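Protein HIRA (Homo sapiens, PDB 5YJE) is a histone chaperone that cooperates with ASF1A to promote replication-independent chromatin assembly and is required for the periodic repression of histone gene transcription during the cell cycle. Local coordinates at residues Arg113-Phe118 and Ser143-Leu148; Ala202-Pro207 and Asn213-Lys218. One frame throughout, in Å; residues are numbered along the deposited sequence.

Contact 1 (Arg113-Phe118 and Ser143-Leu148); sequences RMLSVF and SYVMAL
Face-to-face packing of two successive sheets brings Leu115 and Val117 against Val145, deep in the beta part of this C-terminal piece of HIRA. Strands 114-119 and 144-149 run in opposite senses without any hydrogen bond between them, and the CA atoms of Val117 and Val145 lie 8.5 Å apart, the separation of stacked sheets rather than of neighbouring strands. Val145 divides its two methyl groups between partners: CG1 meets Leu115 CD2 at 4.5 Å, while CG2 approaches CG1 of Val117 at the same separation. With CG1 of Val117 anti to the backbone N (chi1 178°), that branch extends across the gap to Val145. Successive four-stranded antiparallel sheets laid face on face are consistent with the blades of a beta-propeller, the clan to which this family belongs. Trp157, on the strand beside Val145, also touches Leu115 and widens this apolar layer. Arg113 and Met114 form a G1 beta bulge opposite Cys110, at the start of strand 114-119. Both residues also reach the second subunit: Arg113 NH2 hydrogen-bonds Ser173 O of that subunit, and Met114 packs on its Leu214.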
loop_
_atom_site.group_PDB
_atom_site.type_symbol
_atom_site.label_atom_id
_atom_site.label_comp_id
_atom_site.label_asym_id
_atom_site.label_seq_id
_atom_site.Cartn_x
_atom_site.Cartn_y
_atom_site.Cartn_z
ATOM N N ARG B 113 22.991 -10.079 -0.489
ATOM C CA ARG B 113 21.936 -9.065 -0.516
ATOM C C ARG B 113 21.036 -9.153 0.709
ATOM O O ARG B 113 19.805 -9.018 0.605
ATOM C CB ARG B 113 21.108 -9.165 -1.803
ATOM C CG ARG B 113 21.866 -8.801 -3.071
ATOM C CD ARG B 113 21.415 -9.638 -4.266
ATOM N NE ARG B 113 20.001 -9.492 -4.507
ATOM C CZ ARG B 113 19.206 -10.451 -4.984
ATOM N NH1 ARG B 113 19.690 -11.658 -5.287
ATOM N NH2 ARG B 113 17.907 -10.195 -5.150
ATOM N N MET B 114 21.639 -9.409 1.875
ATOM C CA MET B 114 20.854 -9.623 3.084
ATOM C C MET B 114 21.032 -8.453 4.022
ATOM O O MET B 114 22.129 -7.923 4.157
ATOM C CB MET B 114 21.240 -10.899 3.838
ATOM C CG MET B 114 21.092 -12.210 3.088
ATOM S SD MET B 114 19.506 -12.624 2.346
ATOM C CE MET B 114 18.281 -12.177 3.561
ATOM N N LEU B 115 19.962 -8.087 4.705
ATOM C CA LEU B 115 19.992 -7.014 5.679
ATOM C C LEU B 115 19.440 -7.541 6.996
ATOM O O LEU B 115 18.357 -8.130 7.018
ATOM C CB LEU B 115 19.184 -5.823 5.163
ATOM C CG LEU B 115 18.669 -4.841 6.202
ATOM C CD1 LEU B 115 19.812 -4.038 6.775
ATOM C CD2 LEU B 115 17.661 -3.955 5.549
ATOM N N SER B 116 20.184 -7.355 8.087
ATOM C CA SER B 116 19.749 -7.826 9.398
ATOM C C SER B 116 19.660 -6.661 10.368
ATOM O O SER B 116 20.452 -5.720 10.317
ATOM C CB SER B 116 20.677 -8.908 9.956
ATOM O OG SER B 116 20.689 -10.055 9.113
ATOM N N VAL B 117 18.663 -6.710 11.235
ATOM C CA VAL B 117 18.352 -5.603 12.123
ATOM C C VAL B 117 18.342 -6.128 13.558
ATOM O O VAL B 117 17.663 -7.119 13.861
ATOM C CB VAL B 117 17.013 -4.938 11.736
ATOM C CG1 VAL B 117 16.667 -3.801 12.691
ATOM C CG2 VAL B 117 17.076 -4.447 10.267
ATOM N N PHE B 118 19.106 -5.462 14.424
ATOM C CA PHE B 118 19.355 -5.842 15.805
ATOM C C PHE B 118 18.927 -4.727 16.753
ATOM O O PHE B 118 19.016 -3.532 16.432
ATOM C CB PHE B 118 20.838 -6.170 16.032
ATOM C CG PHE B 118 21.298 -7.346 15.256
ATOM C CD1 PHE B 118 21.833 -7.194 13.990
ATOM C CD2 PHE B 118 21.147 -8.630 15.775
ATOM C CE1 PHE B 118 22.230 -8.302 13.255
ATOM C CE2 PHE B 118 21.524 -9.740 15.045
ATOM C CZ PHE B 118 22.083 -9.580 13.787
ATOM N N SER B 143 13.917 4.170 14.957
ATOM C CA SER B 143 13.593 2.818 14.520
ATOM C C SER B 143 13.408 2.708 13.014
ATOM O O SER B 143 12.893 1.687 12.536
ATOM C CB SER B 143 12.334 2.335 15.238
ATOM O OG SER B 143 12.502 2.459 16.643
ATOM N N TYR B 144 13.787 3.739 12.260
ATOM C CA TYR B 144 13.690 3.722 10.810
ATOM C C TYR B 144 15.021 3.287 10.211
ATOM O O TYR B 144 16.080 3.829 10.558
ATOM C CB TYR B 144 13.268 5.094 10.277
ATOM C CG TYR B 144 11.850 5.496 10.669
ATOM C CD1 TYR B 144 10.743 4.959 10.017
ATOM C CD2 TYR B 144 11.624 6.415 11.694
ATOM C CE1 TYR B 144 9.429 5.340 10.379
ATOM C CE2 TYR B 144 10.321 6.786 12.070
ATOM C CZ TYR B 144 9.234 6.251 11.406
ATOM O OH TYR B 144 7.961 6.639 11.776
ATOM N N VAL B 145 14.961 2.295 9.329
ATOM C CA VAL B 145 16.121 1.780 8.621
ATOM C C VAL B 145 15.905 2.044 7.146
ATOM O O VAL B 145 14.850 1.710 6.598
ATOM C CB VAL B 145 16.340 0.274 8.882
ATOM C CG1 VAL B 145 17.515 -0.247 8.042
ATOM C CG2 VAL B 145 16.600 0.032 10.367
ATOM N N MET B 146 16.899 2.649 6.514
ATOM C CA MET B 146 16.853 3.001 5.105
ATOM C C MET B 146 17.991 2.288 4.385
ATOM O O MET B 146 19.143 2.370 4.806
ATOM C CB MET B 146 16.950 4.518 4.919
ATOM C CG MET B 146 16.946 4.950 3.463
ATOM S SD MET B 146 16.836 6.745 3.187
ATOM C CE MET B 146 18.379 7.391 3.756
ATOM N N ALA B 147 17.666 1.589 3.308
ATOM C CA ALA B 147 18.656 0.941 2.466
ATOM C C ALA B 147 18.595 1.532 1.060
ATOM O O ALA B 147 17.519 1.584 0.447
ATOM C CB ALA B 147 18.424 -0.572 2.433
ATOM N N LEU B 148 19.745 1.987 0.563
ATOM C CA LEU B 148 19.927 2.405 -0.827
ATOM C C LEU B 148 20.756 1.341 -1.539
ATOM O O LEU B 148 21.884 1.053 -1.121
ATOM C CB LEU B 148 20.636 3.763 -0.912
ATOM C CG LEU B 148 19.874 5.090 -1.066
ATOM C CD1 LEU B 148 19.187 5.530 0.211
ATOM C CD2 LEU B 148 20.829 6.172 -1.507
#

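Contact 2 (Ala202-Pro207 and Asn213-Lys218); sequences AYCFNP and NLVSDK
Ala202 and Ser216 pair at one end of a beta hairpin and Cys204 and Asn213 at the other, with a classic beta bulge between them: Val215 and Ser216 both face Ala202. The hairpin forms the last two strands of a four-stranded antiparallel sheet in the propeller-like domain. Its tight part is the backbone and the side bearing Cys204 and Val215. Asn213 N donates to Cys204 O at 2.8 Å, nearly in line with the carbonyl bond, and Cys204 N returns a bond to Asn213 O. Cys204 SG stands between its backbone N and carbonyl carbon (chi1 84°), from where it meets CG1 of Val215 at 3.7 Å; Thr286 of helix 266-286 and Leu287 close over both residues. On the other side, Leu214 is partly exposed, and its contact on that face is made by CD1, which lies over one face of the Tyr203 ring, offset toward the rim and 4.0 Å from the centroid, in a CH-pi contact. Leu130 of the third subunit packs on Tyr203, and the sheet continues into that chain through Asn213. An alanine in place of Tyr203 has no ring for Leu214 CD1 to lie on, which would probably leave that methyl and Leu130 of the third subunit without their packing partner. Farther along, the strand runs out at partly exposed Asp217. Just before that end, Ala202 N still donates to Ser216 O at 2.9 Å, almost straight at 172° but from well above the carbonyl plane.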
loop_
_atom_site.group_PDB
_atom_site.type_symbol
_atom_site.label_atom_id
_atom_site.label_comp_id
_atom_site.label_asym_id
_atom_site.label_seq_id
_atom_site.Cartn_x
_atom_site.Cartn_y
_atom_site.Cartn_z
ATOM N N ALA B 202 16.009 19.953 -3.524
ATOM C CA ALA B 202 15.823 18.900 -2.544
ATOM C C ALA B 202 14.486 18.206 -2.787
ATOM O O ALA B 202 13.444 18.864 -2.949
ATOM C CB ALA B 202 15.887 19.467 -1.135
ATOM N N TYR B 203 14.524 16.882 -2.832
ATOM C CA TYR B 203 13.335 16.064 -3.011
ATOM C C TYR B 203 13.192 15.177 -1.790
ATOM O O TYR B 203 14.165 14.563 -1.344
ATOM C CB TYR B 203 13.422 15.190 -4.258
ATOM C CG TYR B 203 13.563 15.939 -5.554
ATOM C CD1 TYR B 203 14.819 16.322 -6.046
ATOM C CD2 TYR B 203 12.435 16.269 -6.294
ATOM C CE1 TYR B 203 14.921 17.002 -7.250
ATOM C CE2 TYR B 203 12.523 16.939 -7.470
ATOM C CZ TYR B 203 13.752 17.310 -7.952
ATOM O OH TYR B 203 13.781 17.991 -9.144
ATOM N N CYS B 204 11.993 15.100 -1.255
ATOM C CA CYS B 204 11.734 14.145 -0.207
ATOM C C CYS B 204 10.664 13.190 -0.715
ATOM O O CYS B 204 9.894 13.533 -1.625
ATOM C CB CYS B 204 11.305 14.846 1.077
ATOM S SG CYS B 204 9.581 15.215 1.086
ATOM N N PHE B 205 10.645 11.975 -0.160
ATOM C CA PHE B 205 9.632 10.996 -0.531
ATOM C C PHE B 205 8.521 11.016 0.513
ATOM O O PHE B 205 8.772 10.804 1.702
ATOM C CB PHE B 205 10.202 9.584 -0.678
ATOM C CG PHE B 205 9.239 8.645 -1.342
ATOM C CD1 PHE B 205 9.201 8.530 -2.717
ATOM C CD2 PHE B 205 8.314 7.940 -0.590
ATOM C CE1 PHE B 205 8.260 7.694 -3.339
ATOM C CE2 PHE B 205 7.400 7.109 -1.198
ATOM C CZ PHE B 205 7.369 6.989 -2.579
ATOM N N ASN B 206 7.296 11.277 0.071
ATOM C CA ASN B 206 6.178 11.262 0.989
ATOM C C ASN B 206 5.569 9.871 0.984
ATOM O O ASN B 206 5.201 9.376 -0.087
ATOM C CB ASN B 206 5.134 12.303 0.610
ATOM C CG ASN B 206 4.065 12.462 1.689
ATOM O OD1 ASN B 206 2.922 12.052 1.506
ATOM N ND2 ASN B 206 4.459 13.007 2.844
ATOM N N PRO B 207 5.483 9.193 2.130
ATOM C CA PRO B 207 4.992 7.800 2.101
ATOM C C PRO B 207 3.502 7.696 1.836
ATOM O O PRO B 207 3.071 6.773 1.138
ATOM C CB PRO B 207 5.385 7.256 3.486
ATOM C CG PRO B 207 6.478 8.160 3.971
ATOM C CD PRO B 207 6.085 9.540 3.427
ATOM N N ASN B 213 8.665 14.558 -3.871
ATOM C CA ASN B 213 8.162 15.920 -3.788
ATOM C C ASN B 213 9.306 16.912 -3.686
ATOM O O ASN B 213 10.204 16.749 -2.856
ATOM C CB ASN B 213 7.231 16.113 -2.599
ATOM C CG ASN B 213 6.055 15.178 -2.639
ATOM O OD1 ASN B 213 6.008 14.195 -1.904
ATOM N ND2 ASN B 213 5.113 15.453 -3.530
ATOM N N LEU B 214 9.241 17.959 -4.503
ATOM C CA LEU B 214 10.180 19.073 -4.454
ATOM C C LEU B 214 9.824 19.981 -3.283
ATOM O O LEU B 214 8.819 20.690 -3.322
ATOM C CB LEU B 214 10.139 19.849 -5.765
ATOM C CG LEU B 214 11.144 20.984 -5.847
ATOM C CD1 LEU B 214 12.571 20.418 -5.987
ATOM C CD2 LEU B 214 10.776 21.900 -7.002
ATOM N N VAL B 215 10.654 19.976 -2.245
ATOM C CA VAL B 215 10.406 20.755 -1.040
ATOM C C VAL B 215 11.360 21.921 -0.908
ATOM O O VAL B 215 11.275 22.668 0.071
ATOM C CB VAL B 215 10.485 19.868 0.219
ATOM C CG1 VAL B 215 9.463 18.778 0.125
ATOM C CG2 VAL B 215 11.899 19.264 0.370
ATOM N N SER B 216 12.294 22.078 -1.836
ATOM C CA SER B 216 13.256 23.164 -1.786
ATOM C C SER B 216 13.968 23.240 -3.126
ATOM O O SER B 216 14.173 22.222 -3.797
ATOM C CB SER B 216 14.269 22.968 -0.653
ATOM O OG SER B 216 15.316 23.922 -0.767
ATOM N N ASP B 217 14.346 24.463 -3.500
ATOM C CA ASP B 217 14.951 24.718 -4.806
ATOM C C ASP B 217 15.610 26.101 -4.747
ATOM O O ASP B 217 14.956 27.108 -5.010
ATOM C CB ASP B 217 13.904 24.623 -5.899
ATOM C CG ASP B 217 14.439 24.980 -7.269
ATOM O OD1 ASP B 217 15.659 25.206 -7.413
ATOM O OD2 ASP B 217 13.623 25.009 -8.220
ATOM N N LYS B 218 16.907 26.129 -4.426
ATOM C CA LYS B 218 17.586 27.407 -4.188
ATOM C C LYS B 218 17.595 28.303 -5.432
ATOM O O LYS B 218 17.398 29.514 -5.324
ATOM C CB LYS B 218 19.014 27.169 -3.691
ATOM C CG LYS B 218 19.078 26.451 -2.343
#

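Overall arrangement
Read from the N terminus, the two contacts follow in series, neither enclosing nor crossing the other. Contact 1 closes a loop of 24 residues that includes strands 129-130 and 135-141, and so joins one four-stranded sheet to the next. Contact 2 closes a hairpin connection of five residues, two of them strand, within a later sheet, which rests on helix 266-286. The centres of contact 1 and contact 2 lie about 23 Å apart. The sheet of strand 144-149 links them: one face meets strand 114-119, while Met146 turns the other way, to strand 184-187 in the sheet of contact 2. A second link runs between subunits, where the first strand of contact 1 in one chain meets the second strand of contact 2 in another.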